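Local coordinates for phosphonate monoester hydrolase (Ruegeria pomeroyi, PDB 4UPK), which is a hydrolase of the sulfatase family, within the alkaline phosphatase clan, and is found here in an assembly of four protein chains, at residues A[281-286]-A[444-449]; A[100-105]-A[436-441]; A[275-280]-A[489-494]; A[80-85]-A[358-363]. One frame throughout, in Å; residues are numbered along the deposited sequence.

Contact 1 (A[281-286]-A[444-449])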
loop_
_atom_site.group_PDB
_atom_site.type_symbol
_atom_site.label_atom_id
_atom_site.label_comp_id
_atom_site.label_asym_id
_atom_site.label_seq_id
_atom_site.Cartn_x
_atom_site.Cartn_y
_atom_site.Cartn_z
ATOM N N GLY A 281 41.667 -2.629 19.457
ATOM C CA GLY A 281 41.526 -3.226 20.778
ATOM C C GLY A 281 40.272 -4.070 20.730
ATOM O O GLY A 281 40.378 -5.299 20.653
ATOM N N PRO A 282 39.073 -3.428 20.629
ATOM C CA PRO A 282 37.821 -4.204 20.490
ATOM C C PRO A 282 37.752 -5.073 19.225
ATOM O O PRO A 282 37.156 -6.138 19.269
ATOM C CB PRO A 282 36.745 -3.113 20.476
ATOM C CG PRO A 282 37.367 -1.944 21.197
ATOM C CD PRO A 282 38.777 -1.979 20.718
ATOM N N ALA A 283 38.377 -4.625 18.116
ATOM C CA ALA A 283 38.417 -5.333 16.847
ATOM C C ALA A 283 39.211 -6.644 16.889
ATOM O O ALA A 283 38.768 -7.616 16.281
ATOM C CB ALA A 283 38.914 -4.415 15.735
ATOM N N THR A 284 40.352 -6.715 17.623
ATOM C CA THR A 284 41.079 -7.995 17.755
ATOM C C THR A 284 40.371 -8.871 18.819
ATOM O O THR A 284 40.637 -10.062 18.901
ATOM C CB THR A 284 42.603 -7.810 18.104
ATOM O OG1 THR A 284 42.757 -6.996 19.269
ATOM C CG2 THR A 284 43.407 -7.246 16.969
ATOM N N ARG A 285 39.505 -8.273 19.652
ATOM C CA ARG A 285 38.819 -8.975 20.740
ATOM C C ARG A 285 37.417 -9.473 20.358
ATOM O O ARG A 285 36.864 -10.282 21.094
ATOM C CB ARG A 285 38.760 -8.077 21.996
ATOM C CG ARG A 285 39.995 -8.163 22.917
ATOM C CD ARG A 285 40.273 -6.878 23.710
ATOM N NE ARG A 285 39.048 -6.197 24.141
ATOM C CZ ARG A 285 38.896 -4.877 24.225
ATOM N NH1 ARG A 285 39.914 -4.062 23.954
ATOM N NH2 ARG A 285 37.730 -4.361 24.600
ATOM N N TYR A 286 36.863 -9.003 19.206
ATOM C CA TYR A 286 35.524 -9.318 18.667
ATOM C C TYR A 286 35.396 -10.789 18.263
ATOM O O TYR A 286 34.392 -11.420 18.616
ATOM C CB TYR A 286 35.208 -8.374 17.487
ATOM C CG TYR A 286 33.787 -8.432 16.952
ATOM C CD1 TYR A 286 32.780 -7.652 17.506
ATOM C CD2 TYR A 286 33.468 -9.212 15.845
ATOM C CE1 TYR A 286 31.480 -7.692 17.008
ATOM C CE2 TYR A 286 32.167 -9.273 15.353
ATOM C CZ TYR A 286 31.180 -8.503 15.929
ATOM O OH TYR A 286 29.907 -8.542 15.417
ATOM N N THR A 444 28.067 -2.718 21.678
ATOM C CA THR A 444 29.253 -3.441 21.207
ATOM C C THR A 444 30.449 -3.146 22.107
ATOM O O THR A 444 30.382 -2.242 22.943
ATOM C CB THR A 444 29.588 -3.043 19.725
ATOM O OG1 THR A 444 30.034 -1.687 19.650
ATOM C CG2 THR A 444 28.449 -3.293 18.749
ATOM N N LEU A 445 31.561 -3.869 21.894
ATOM C CA LEU A 445 32.813 -3.654 22.619
ATOM C C LEU A 445 33.369 -2.242 22.386
ATOM O O LEU A 445 33.879 -1.639 23.316
ATOM C CB LEU A 445 33.867 -4.763 22.315
ATOM C CG LEU A 445 33.487 -6.204 22.723
ATOM C CD1 LEU A 445 34.403 -7.218 22.065
ATOM C CD2 LEU A 445 33.559 -6.393 24.201
ATOM N N TRP A 446 33.203 -1.692 21.164
ATOM C CA TRP A 446 33.604 -0.322 20.799
ATOM C C TRP A 446 32.768 0.707 21.557
ATOM O O TRP A 446 33.313 1.705 22.006
ATOM C CB TRP A 446 33.421 -0.092 19.295
ATOM C CG TRP A 446 34.344 -0.901 18.436
ATOM C CD1 TRP A 446 35.636 -0.604 18.118
ATOM C CD2 TRP A 446 34.022 -2.106 17.731
ATOM N NE1 TRP A 446 36.146 -1.558 17.271
ATOM C CE2 TRP A 446 35.171 -2.482 16.999
ATOM C CE3 TRP A 446 32.877 -2.921 17.662
ATOM C CZ2 TRP A 446 35.212 -3.639 16.215
ATOM C CZ3 TRP A 446 32.921 -4.074 16.893
ATOM C CH2 TRP A 446 34.086 -4.434 16.195
ATOM N N GLN A 447 31.441 0.461 21.699
ATOM C CA GLN A 447 30.513 1.351 22.414
ATOM C C GLN A 447 30.829 1.379 23.883
ATOM O O GLN A 447 30.785 2.460 24.480
ATOM C CB GLN A 447 29.058 0.914 22.228
ATOM C CG GLN A 447 28.472 1.349 20.912
ATOM C CD GLN A 447 27.003 1.039 20.844
ATOM O OE1 GLN A 447 26.594 -0.062 20.484
ATOM N NE2 GLN A 447 26.180 2.024 21.158
ATOM N N GLN A 448 31.137 0.190 24.464
ATOM C CA GLN A 448 31.476 0.014 25.873
ATOM C C GLN A 448 32.782 0.736 26.219
ATOM O O GLN A 448 32.864 1.361 27.268
ATOM C CB GLN A 448 31.612 -1.484 26.205
ATOM C CG GLN A 448 30.300 -2.231 26.302
ATOM C CD GLN A 448 30.494 -3.722 26.217
ATOM O OE1 GLN A 448 31.158 -4.339 27.056
ATOM N NE2 GLN A 448 29.877 -4.352 25.219
ATOM N N GLU A 449 33.795 0.656 25.337
ATOM C CA GLU A 449 35.106 1.261 25.556
ATOM C C GLU A 449 35.149 2.740 25.169
ATOM O O GLU A 449 35.853 3.514 25.818
ATOM C CB GLU A 449 36.195 0.456 24.802
ATOM C CG GLU A 449 37.624 0.769 25.239
ATOM C CD GLU A 449 38.695 -0.212 24.790
ATOM O OE1 GLU A 449 38.514 -1.432 25.012
ATOM O OE2 GLU A 449 39.744 0.243 24.274
#

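Contact 2 (A[100-105]-A[436-441])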
loop_
_atom_site.group_PDB
_atom_site.type_symbol
_atom_site.label_atom_id
_atom_site.label_comp_id
_atom_site.label_asym_id
_atom_site.label_seq_id
_atom_site.Cartn_x
_atom_site.Cartn_y
_atom_site.Cartn_z
ATOM N N SER A 100 20.452 -0.650 5.884
ATOM C CA SER A 100 20.474 -1.925 6.590
ATOM C C SER A 100 21.973 -1.996 6.963
ATOM O O SER A 100 22.773 -2.607 6.264
ATOM C CB SER A 100 20.082 -3.055 5.636
ATOM O OG SER A 100 19.757 -4.247 6.327
ATOM N N VAL A 101 22.355 -1.245 8.014
ATOM C CA VAL A 101 23.748 -0.987 8.424
ATOM C C VAL A 101 24.446 -2.011 9.307
ATOM O O VAL A 101 25.672 -1.960 9.442
ATOM C CB VAL A 101 23.974 0.486 8.870
ATOM C CG1 VAL A 101 23.680 1.436 7.719
ATOM C CG2 VAL A 101 23.130 0.837 10.104
ATOM N N ARG A 102 23.666 -2.948 9.880
ATOM C CA ARG A 102 24.107 -4.055 10.747
ATOM C C ARG A 102 23.200 -5.256 10.484
ATOM O O ARG A 102 22.099 -5.086 9.958
ATOM C CB ARG A 102 23.931 -3.707 12.238
ATOM C CG ARG A 102 24.177 -2.270 12.621
ATOM C CD ARG A 102 23.673 -2.048 14.009
ATOM N NE ARG A 102 23.715 -0.629 14.353
ATOM C CZ ARG A 102 22.729 0.234 14.135
ATOM N NH1 ARG A 102 21.618 -0.156 13.524
ATOM N NH2 ARG A 102 22.858 1.496 14.496
ATOM N N ASN A 103 23.640 -6.464 10.900
ATOM C CA ASN A 103 22.820 -7.672 10.849
ATOM C C ASN A 103 21.590 -7.397 11.717
ATOM O O ASN A 103 21.719 -6.849 12.823
ATOM C CB ASN A 103 23.598 -8.881 11.401
ATOM C CG ASN A 103 24.603 -9.459 10.453
ATOM O OD1 ASN A 103 24.757 -9.001 9.323
ATOM N ND2 ASN A 103 25.339 -10.475 10.901
ATOM N N GLY A 104 20.408 -7.650 11.161
ATOM C CA GLY A 104 19.152 -7.398 11.868
ATOM C C GLY A 104 18.553 -6.022 11.621
ATOM O O GLY A 104 17.429 -5.777 12.051
ATOM N N THR A 105 19.286 -5.095 10.946
ATOM C CA THR A 105 18.756 -3.755 10.666
ATOM C C THR A 105 17.842 -3.850 9.461
ATOM O O THR A 105 18.327 -4.237 8.378
ATOM C CB THR A 105 19.832 -2.712 10.430
ATOM O OG1 THR A 105 20.847 -2.851 11.406
ATOM C CG2 THR A 105 19.253 -1.290 10.451
ATOM N N ASP A 436 29.471 -0.321 10.623
ATOM C CA ASP A 436 28.755 0.239 11.754
ATOM C C ASP A 436 29.177 -0.563 12.966
ATOM O O ASP A 436 28.981 -1.789 12.994
ATOM C CB ASP A 436 27.221 0.256 11.571
ATOM C CG ASP A 436 26.541 1.130 12.616
ATOM O OD1 ASP A 436 26.544 0.748 13.799
ATOM O OD2 ASP A 436 26.109 2.241 12.268
ATOM N N ILE A 437 29.823 0.134 13.936
ATOM C CA ILE A 437 30.360 -0.429 15.175
ATOM C C ILE A 437 29.467 -0.175 16.406
ATOM O O ILE A 437 29.957 -0.160 17.536
ATOM C CB ILE A 437 31.886 -0.142 15.384
ATOM C CG1 ILE A 437 32.201 1.357 15.478
ATOM C CG2 ILE A 437 32.722 -0.851 14.310
ATOM C CD1 ILE A 437 33.503 1.675 16.015
ATOM N N SER A 438 28.148 -0.004 16.176
ATOM C CA SER A 438 27.136 0.174 17.224
ATOM C C SER A 438 26.025 -0.892 17.064
ATOM O O SER A 438 25.898 -1.490 16.000
ATOM C CB SER A 438 26.545 1.582 17.187
ATOM O OG SER A 438 25.612 1.741 16.129
ATOM N N GLU A 439 25.292 -1.173 18.149
ATOM C CA GLU A 439 24.204 -2.156 18.198
ATOM C C GLU A 439 23.138 -1.564 19.102
ATOM O O GLU A 439 23.447 -1.317 20.274
ATOM C CB GLU A 439 24.701 -3.527 18.706
ATOM C CG GLU A 439 23.691 -4.657 18.538
ATOM C CD GLU A 439 23.335 -4.988 17.102
ATOM O OE1 GLU A 439 24.225 -5.437 16.342
ATOM O OE2 GLU A 439 22.159 -4.784 16.730
ATOM N N PRO A 440 21.935 -1.212 18.544
ATOM C CA PRO A 440 20.911 -0.505 19.348
ATOM C C PRO A 440 20.465 -1.114 20.676
ATOM O O PRO A 440 20.262 -0.365 21.626
ATOM C CB PRO A 440 19.739 -0.351 18.375
ATOM C CG PRO A 440 20.340 -0.453 17.021
ATOM C CD PRO A 440 21.475 -1.412 17.153
ATOM N N LEU A 441 20.311 -2.436 20.757
ATOM C CA LEU A 441 19.827 -3.067 21.997
ATOM C C LEU A 441 20.920 -3.703 22.882
ATOM O O LEU A 441 20.685 -3.955 24.072
ATOM C CB LEU A 441 18.724 -4.117 21.686
ATOM C CG LEU A 441 17.517 -3.652 20.856
ATOM C CD1 LEU A 441 16.695 -4.842 20.422
ATOM C CD2 LEU A 441 16.651 -2.613 21.604
HETATM O O HOH W 1 20.375 -5.601 14.782
HETATM O O HOH W 2 24.255 -7.344 14.617
#

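Contact 3 (A[275-280]-A[489-494])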
loop_
_atom_site.group_PDB
_atom_site.type_symbol
_atom_site.label_atom_id
_atom_site.label_comp_id
_atom_site.label_asym_id
_atom_site.label_seq_id
_atom_site.Cartn_x
_atom_site.Cartn_y
_atom_site.Cartn_z
ATOM N N ALA A 275 48.240 -0.475 19.285
ATOM C CA ALA A 275 49.013 0.789 19.367
ATOM C C ALA A 275 48.818 1.648 18.108
ATOM O O ALA A 275 48.955 2.867 18.184
ATOM C CB ALA A 275 50.497 0.506 19.580
ATOM N N GLU A 276 48.473 1.013 16.968
ATOM C CA GLU A 276 48.243 1.686 15.695
ATOM C C GLU A 276 46.975 2.556 15.710
ATOM O O GLU A 276 46.983 3.662 15.167
ATOM C CB GLU A 276 48.308 0.717 14.496
ATOM C CG GLU A 276 49.706 0.167 14.216
ATOM C CD GLU A 276 50.833 1.175 14.108
ATOM O OE1 GLU A 276 50.679 2.178 13.376
ATOM O OE2 GLU A 276 51.887 0.950 14.741
ATOM N N HIS A 277 45.913 2.094 16.410
ATOM C CA HIS A 277 44.672 2.846 16.619
ATOM C C HIS A 277 43.846 2.093 17.677
ATOM O O HIS A 277 43.780 0.861 17.624
ATOM C CB HIS A 277 43.879 3.068 15.298
ATOM C CG HIS A 277 42.751 4.064 15.380
ATOM N ND1 HIS A 277 41.553 3.758 16.028
ATOM C CD2 HIS A 277 42.645 5.302 14.837
ATOM C CE1 HIS A 277 40.788 4.832 15.899
ATOM N NE2 HIS A 277 41.396 5.781 15.177
ATOM N N PRO A 278 43.210 2.817 18.632
ATOM C CA PRO A 278 42.413 2.151 19.679
ATOM C C PRO A 278 41.265 1.250 19.213
ATOM O O PRO A 278 40.857 0.385 19.987
ATOM C CB PRO A 278 41.872 3.326 20.493
ATOM C CG PRO A 278 42.821 4.420 20.253
ATOM C CD PRO A 278 43.214 4.278 18.835
ATOM N N PHE A 279 40.734 1.463 17.989
ATOM C CA PHE A 279 39.657 0.693 17.335
ATOM C C PHE A 279 39.964 -0.823 17.312
ATOM O O PHE A 279 39.043 -1.639 17.385
ATOM C CB PHE A 279 39.462 1.202 15.875
ATOM C CG PHE A 279 38.673 0.285 14.954
ATOM C CD1 PHE A 279 39.310 -0.717 14.226
ATOM C CD2 PHE A 279 37.290 0.394 14.853
ATOM C CE1 PHE A 279 38.577 -1.589 13.417
ATOM C CE2 PHE A 279 36.559 -0.480 14.043
ATOM C CZ PHE A 279 37.207 -1.456 13.322
ATOM N N PHE A 280 41.263 -1.170 17.152
ATOM C CA PHE A 280 41.802 -2.528 17.047
ATOM C C PHE A 280 41.829 -3.325 18.330
ATOM O O PHE A 280 41.981 -4.551 18.282
ATOM C CB PHE A 280 43.145 -2.540 16.307
ATOM C CG PHE A 280 43.036 -2.025 14.895
ATOM C CD1 PHE A 280 42.251 -2.681 13.955
ATOM C CD2 PHE A 280 43.701 -0.868 14.508
ATOM C CE1 PHE A 280 42.121 -2.180 12.663
ATOM C CE2 PHE A 280 43.608 -0.396 13.203
ATOM C CZ PHE A 280 42.798 -1.037 12.298
ATOM N N PHE A 489 50.395 -1.481 7.725
ATOM C CA PHE A 489 51.207 -1.822 8.904
ATOM C C PHE A 489 51.588 -0.629 9.781
ATOM O O PHE A 489 52.181 -0.802 10.850
ATOM C CB PHE A 489 52.404 -2.679 8.497
ATOM C CG PHE A 489 51.947 -4.056 8.084
ATOM C CD1 PHE A 489 51.516 -4.303 6.783
ATOM C CD2 PHE A 489 51.900 -5.100 9.010
ATOM C CE1 PHE A 489 51.036 -5.563 6.417
ATOM C CE2 PHE A 489 51.427 -6.362 8.645
ATOM C CZ PHE A 489 51.011 -6.590 7.348
ATOM N N ARG A 490 51.211 0.574 9.348
ATOM C CA ARG A 490 51.453 1.787 10.109
ATOM C C ARG A 490 50.388 2.843 9.848
ATOM O O ARG A 490 50.236 3.308 8.716
ATOM C CB ARG A 490 52.883 2.344 9.861
ATOM C CG ARG A 490 53.273 3.480 10.824
ATOM C CD ARG A 490 54.636 4.095 10.556
ATOM N NE ARG A 490 54.845 4.476 9.154
ATOM C CZ ARG A 490 56.011 4.833 8.624
ATOM N NH1 ARG A 490 57.109 4.854 9.371
ATOM N NH2 ARG A 490 56.094 5.145 7.335
ATOM N N ASN A 491 49.674 3.245 10.913
ATOM C CA ASN A 491 48.721 4.346 10.832
ATOM C C ASN A 491 49.561 5.643 10.929
ATOM O O ASN A 491 50.159 5.922 11.978
ATOM C CB ASN A 491 47.639 4.256 11.936
ATOM C CG ASN A 491 46.811 5.500 12.124
ATOM O OD1 ASN A 491 46.693 6.333 11.223
ATOM N ND2 ASN A 491 46.206 5.649 13.297
ATOM N N VAL A 492 49.617 6.412 9.823
ATOM C CA VAL A 492 50.398 7.645 9.728
ATOM C C VAL A 492 49.576 8.945 9.855
ATOM O O VAL A 492 50.108 10.016 9.570
ATOM C CB VAL A 492 51.364 7.647 8.502
ATOM C CG1 VAL A 492 52.400 6.531 8.608
ATOM C CG2 VAL A 492 50.615 7.558 7.176
ATOM N N ALA A 493 48.299 8.861 10.304
ATOM C CA ALA A 493 47.411 10.026 10.444
ATOM C C ALA A 493 47.901 11.120 11.415
ATOM O O ALA A 493 47.548 12.287 11.243
ATOM C CB ALA A 493 45.989 9.586 10.787
ATOM N N GLY A 494 48.687 10.748 12.422
ATOM C CA GLY A 494 49.228 11.704 13.391
ATOM C C GLY A 494 50.530 12.371 12.963
ATOM O O GLY A 494 51.002 13.296 13.627
HETATM O O HOH W 3 51.213 4.838 14.534
#

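Contact 4 (A[80-85]-A[358-363])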
loop_
_atom_site.group_PDB
_atom_site.type_symbol
_atom_site.label_atom_id
_atom_site.label_comp_id
_atom_site.label_asym_id
_atom_site.label_seq_id
_atom_site.Cartn_x
_atom_site.Cartn_y
_atom_site.Cartn_z
ATOM N N ASN A 80 30.042 -4.050 5.444
ATOM C CA ASN A 80 30.178 -5.265 6.220
ATOM C C ASN A 80 29.326 -5.189 7.515
ATOM O O ASN A 80 29.016 -4.074 7.994
ATOM C CB ASN A 80 31.654 -5.495 6.558
ATOM C CG ASN A 80 32.294 -6.562 5.730
ATOM O OD1 ASN A 80 31.761 -7.654 5.596
ATOM N ND2 ASN A 80 33.485 -6.303 5.231
ATOM N N PRO A 81 28.917 -6.353 8.081
ATOM C CA PRO A 81 29.177 -7.734 7.634
ATOM C C PRO A 81 28.193 -8.264 6.589
ATOM O O PRO A 81 27.739 -7.507 5.743
ATOM C CB PRO A 81 29.258 -8.525 8.947
ATOM C CG PRO A 81 28.556 -7.661 9.995
ATOM C CD PRO A 81 28.139 -6.361 9.326
ATOM N N CYS A 82 27.933 -9.583 6.610
ATOM C CA CYS A 82 27.080 -10.334 5.687
ATOM C C CYS A 82 25.781 -9.649 5.287
ATOM O O CYS A 82 25.561 -9.476 4.088
ATOM C CB CYS A 82 26.845 -11.745 6.211
ATOM S SG CYS A 82 27.244 -11.935 7.965
ATOM N N GLY A 83 24.949 -9.283 6.277
ATOM C CA GLY A 83 23.664 -8.621 6.075
ATOM C C GLY A 83 23.832 -7.318 5.310
ATOM O O GLY A 83 23.435 -7.241 4.145
ATOM N N PRO A 84 24.527 -6.311 5.890
ATOM C CA PRO A 84 24.781 -5.057 5.141
ATOM C C PRO A 84 25.435 -5.265 3.763
ATOM O O PRO A 84 25.035 -4.637 2.767
ATOM C CB PRO A 84 25.718 -4.276 6.075
ATOM C CG PRO A 84 25.376 -4.777 7.438
ATOM C CD PRO A 84 25.062 -6.238 7.266
ATOM N N SER A 85 26.445 -6.151 3.707
ATOM C CA SER A 85 27.170 -6.455 2.482
ATOM C C SER A 85 26.319 -7.169 1.430
ATOM O O SER A 85 26.536 -6.944 0.253
ATOM C CB SER A 85 28.440 -7.220 2.792
ATOM O OG SER A 85 29.255 -7.232 1.640
ATOM N N TRP A 358 40.172 -11.992 13.311
ATOM C CA TRP A 358 39.391 -12.966 12.561
ATOM C C TRP A 358 38.085 -12.313 12.184
ATOM O O TRP A 358 37.667 -11.351 12.837
ATOM C CB TRP A 358 39.152 -14.218 13.423
ATOM C CG TRP A 358 40.420 -14.956 13.731
ATOM C CD1 TRP A 358 41.344 -14.623 14.677
ATOM C CD2 TRP A 358 40.980 -16.041 12.985
ATOM N NE1 TRP A 358 42.449 -15.422 14.557
ATOM C CE2 TRP A 358 42.233 -16.338 13.562
ATOM C CE3 TRP A 358 40.536 -16.810 11.890
ATOM C CZ2 TRP A 358 43.037 -17.388 13.105
ATOM C CZ3 TRP A 358 41.342 -17.841 11.426
ATOM C CH2 TRP A 358 42.581 -18.115 12.023
ATOM N N GLY A 359 37.463 -12.813 11.119
ATOM C CA GLY A 359 36.212 -12.276 10.595
ATOM C C GLY A 359 36.374 -11.075 9.674
ATOM O O GLY A 359 37.367 -10.952 8.947
ATOM N N LYS A 360 35.386 -10.156 9.723
ATOM C CA LYS A 360 35.335 -8.983 8.846
ATOM C C LYS A 360 34.897 -7.668 9.536
ATOM O O LYS A 360 34.697 -6.684 8.839
ATOM C CB LYS A 360 34.515 -9.316 7.575
ATOM C CG LYS A 360 33.074 -9.750 7.805
ATOM C CD LYS A 360 32.935 -11.171 8.262
ATOM C CE LYS A 360 31.502 -11.548 8.315
ATOM N NZ LYS A 360 31.302 -12.707 9.213
ATOM N N MET A 361 34.779 -7.645 10.893
ATOM C CA MET A 361 34.429 -6.431 11.664
ATOM C C MET A 361 35.710 -5.620 11.958
ATOM O O MET A 361 36.177 -5.534 13.096
ATOM C CB MET A 361 33.629 -6.742 12.948
ATOM C CG MET A 361 32.160 -7.087 12.684
ATOM S SD MET A 361 31.103 -5.775 11.986
ATOM C CE MET A 361 31.036 -4.638 13.385
ATOM N N THR A 362 36.295 -5.077 10.878
ATOM C CA THR A 362 37.532 -4.296 10.867
ATOM C C THR A 362 37.556 -3.365 9.644
ATOM O O THR A 362 36.579 -3.307 8.892
ATOM C CB THR A 362 38.774 -5.215 11.009
ATOM O OG1 THR A 362 39.922 -4.401 11.189
ATOM C CG2 THR A 362 38.972 -6.138 9.817
ATOM N N VAL A 363 38.692 -2.659 9.444
ATOM C CA VAL A 363 38.895 -1.665 8.379
ATOM C C VAL A 363 39.984 -2.065 7.368
ATOM O O VAL A 363 40.188 -1.337 6.395
ATOM C CB VAL A 363 39.123 -0.238 8.961
ATOM C CG1 VAL A 363 37.923 0.216 9.786
ATOM C CG2 VAL A 363 40.414 -0.164 9.784
#

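Contact 1 (A[281-286]-A[444-449])
Both terminal nitrogens of Arg285 converge on one oxygen of Glu449, so two donors share a single acceptor. NH2 of Arg285 lies 3.1 Å from Glu449 OE1, and NH1 of Arg285 lies 3.2 Å from that same oxygen. Glu449 CG is anti to its backbone N (chi1 -165°), and the chain runs extended beyond it to the arginine. The side chains cross at about a right angle, yet guanidinium and carboxylate are nearly coplanar, 11° apart. NH1 uses the syn lone pair of OE1, whereas NH2 meets this oxygen nearly in line with its C-O bond. Beside the ionic pair, helix 281-286 packs against helix 445-449, their axes 9.5 Å apart at closest approach and inclined at 144°, nearer antiparallel than perpendicular. Pro282 CB sits over the five-membered ring of Trp446, 3.6 Å from its centroid and close to the ring normal, a clear CH-pi contact. Pro282 CB also meets Leu445 CB at 3.8 Å. Farther out on the indole, Trp446 CZ2 touches Ala283 CB at 3.8 Å, and Trp446 CZ3 approaches Tyr286 CD1 to 3.6 Å with the rings obliquely inclined. Trp446 NE1 donates to Phe279 O, and the indole also stacks on the Phe279 ring. Thr444 and Gln447 form a capping box at the start of the second helix. The chemistry is therefore layered: an exposed charge pair, probably weakened by water, borders apolar packing centred on buried Pro282, Ala283 and Trp446.

Contact 2 (A[100-105]-A[436-441])
The Asx turn that closes strand 431-436, an outer strand of the four-stranded antiparallel sheet, receives the side chain of Arg102 among Asp436, Ser438 and Pro440. Asp436 OD1 builds the turn by accepting from Ser438 N at 3.0 Å on its anti side, and it takes Ser438 OG at 2.7 Å on its syn lone pair. Arg102, extended from CG to NE, then enters from a loop that forms a type II beta turn between Arg102 and Thr105. Arg102 NE makes weak bonds to Asp436 OD1, 3.2 Å away in a salt bridge, and to Ser438 O, 2.9 Å away. The better-aligned bond runs from Arg102 NH2 to Ser438 OG at 3.2 Å (160°), in the guanidinium plane. Pro440 CD covers the centre of one guanidinium face, while Val101 CG2 lies off-centre over the opposite face. Arg102 NH1 bonds to Ser522 O of the second subunit, so one arginine joins the loop, the sheet and the subunit interface. Water completes the link beside it: one molecule donates to Asn103 O and to Glu439 OE2 at 2.8 Å, and another donates to the same Asn103 O and to Glu439 OE1 at 2.6 Å.

Contact 3 (A[275-280]-A[489-494])
Glu276 folds its carboxylate over the backbone of Arg490 and Asn491, with OE1 only 3.4 Å from Arg490 CA. Its chain is bent at chi2 (-51°), which turns CD back toward the opposing loop, and Glu276 OE1 accepts from Asn491 N at 2.9 Å. The donor approaches the anti side of the carboxylate, somewhat out of its plane. With CG of Asn491 anti to its backbone N (chi1 167°), the amide lies where Asn491 ND2 donates to Glu276 O at 2.8 Å, in a nearly straight bond (165°) close to the amide plane. Asn491 thus supplies both donors, backbone N and side-chain ND2, and Glu276 both acceptors, OE1 and backbone O. Asn491 also heads an Asx turn, its OD1 accepting from Ala493 N at 3.1 Å from above the carbonyl plane. That oxygen takes a further bond from Leu480 N, and Val492 pairs with the backbone of Leu480, which ties the turn to strand 479-482 of the four-stranded sheet. A water donates to Glu276 OE1 at 2.9 Å and to Asn491 O, adding a water-mediated link beside the two direct bonds. At the edge of the His277 ring, CD2 comes within 3.9 Å of Asn491 ND2. His277 ND1 accepts from Phe279 N at 3.1 Å ahead of helix 280-286, and NE2 bonds to Pro477 O.

Contact 4 (A[80-85]-A[358-363])
Lys360 holds CG between its backbone N and carbonyl carbon (chi1 59°), which sets that methylene 3.3 Å from Asn80 OD1. A bend at chi2 (-78°) redirects CD, after which the chain runs on extended until Lys360 CE lies 3.8 Å from Pro81 CB. Lysine here meets the proline with its aliphatic part, while its side chain crosses that of Asn80 at about a right angle. Met361 approaches the same proline ring by another route: its chi2 of -65° places SD 3.7 Å from Pro81 CG and 4.0 Å from Pro81 CD, the two side chains lying at a slant. Thus Pro81 is touched at CB by Lys360 and at CG and CD by the methionine sulfur. No hydrogen bond spans the two segments. Asn80 ND2 bonds to Ala367 O, but its OD1 is buried against the lysine methylenes with no partner in the model. The backbone is distinctive on both sides. A cis peptide precedes Pro81, which occupies the N-cap position of helix 82-91 and whose backbone O accepts from Ser85 N at 2.8 Å. Met361 is the centre of an inverse gamma turn, with a weak bond from Thr362 N to Lys360 O. Cys82, whose SG lies 4.3 Å from Lys360 CE, begins the Cys-X-Pro-Ser-Arg sequence that is the signature of sulfatases. In relatives this cysteine matures to formylglycine; here it is modelled unmodified, at the start of its helix.

How the contacts relate
The four contacts form a connected series from the sulfatase signature helix outward: contact 4 lies about 8 Å from the chain centre, contact 2 about 17 Å, contact 1 about 22 Å and contact 3 about 25 Å, centre to centre. Contact 2 meets the signature segment of contact 4 where Asn103 OD1 probably takes a hydrogen bond from Gly83 N at 3.1 Å. Contact 1 joins contact 2 through probable bonds from Thr444 OG1 to Ile437 O, 2.6 Å, and from Glu439 N to Gln447 OE1, 2.9 Å. Tyr286 of contact 1 packs on Met361 of contact 4. Phe279 and Phe280 of contact 3 pack against Thr362 and Val363 in the 358-363 loop.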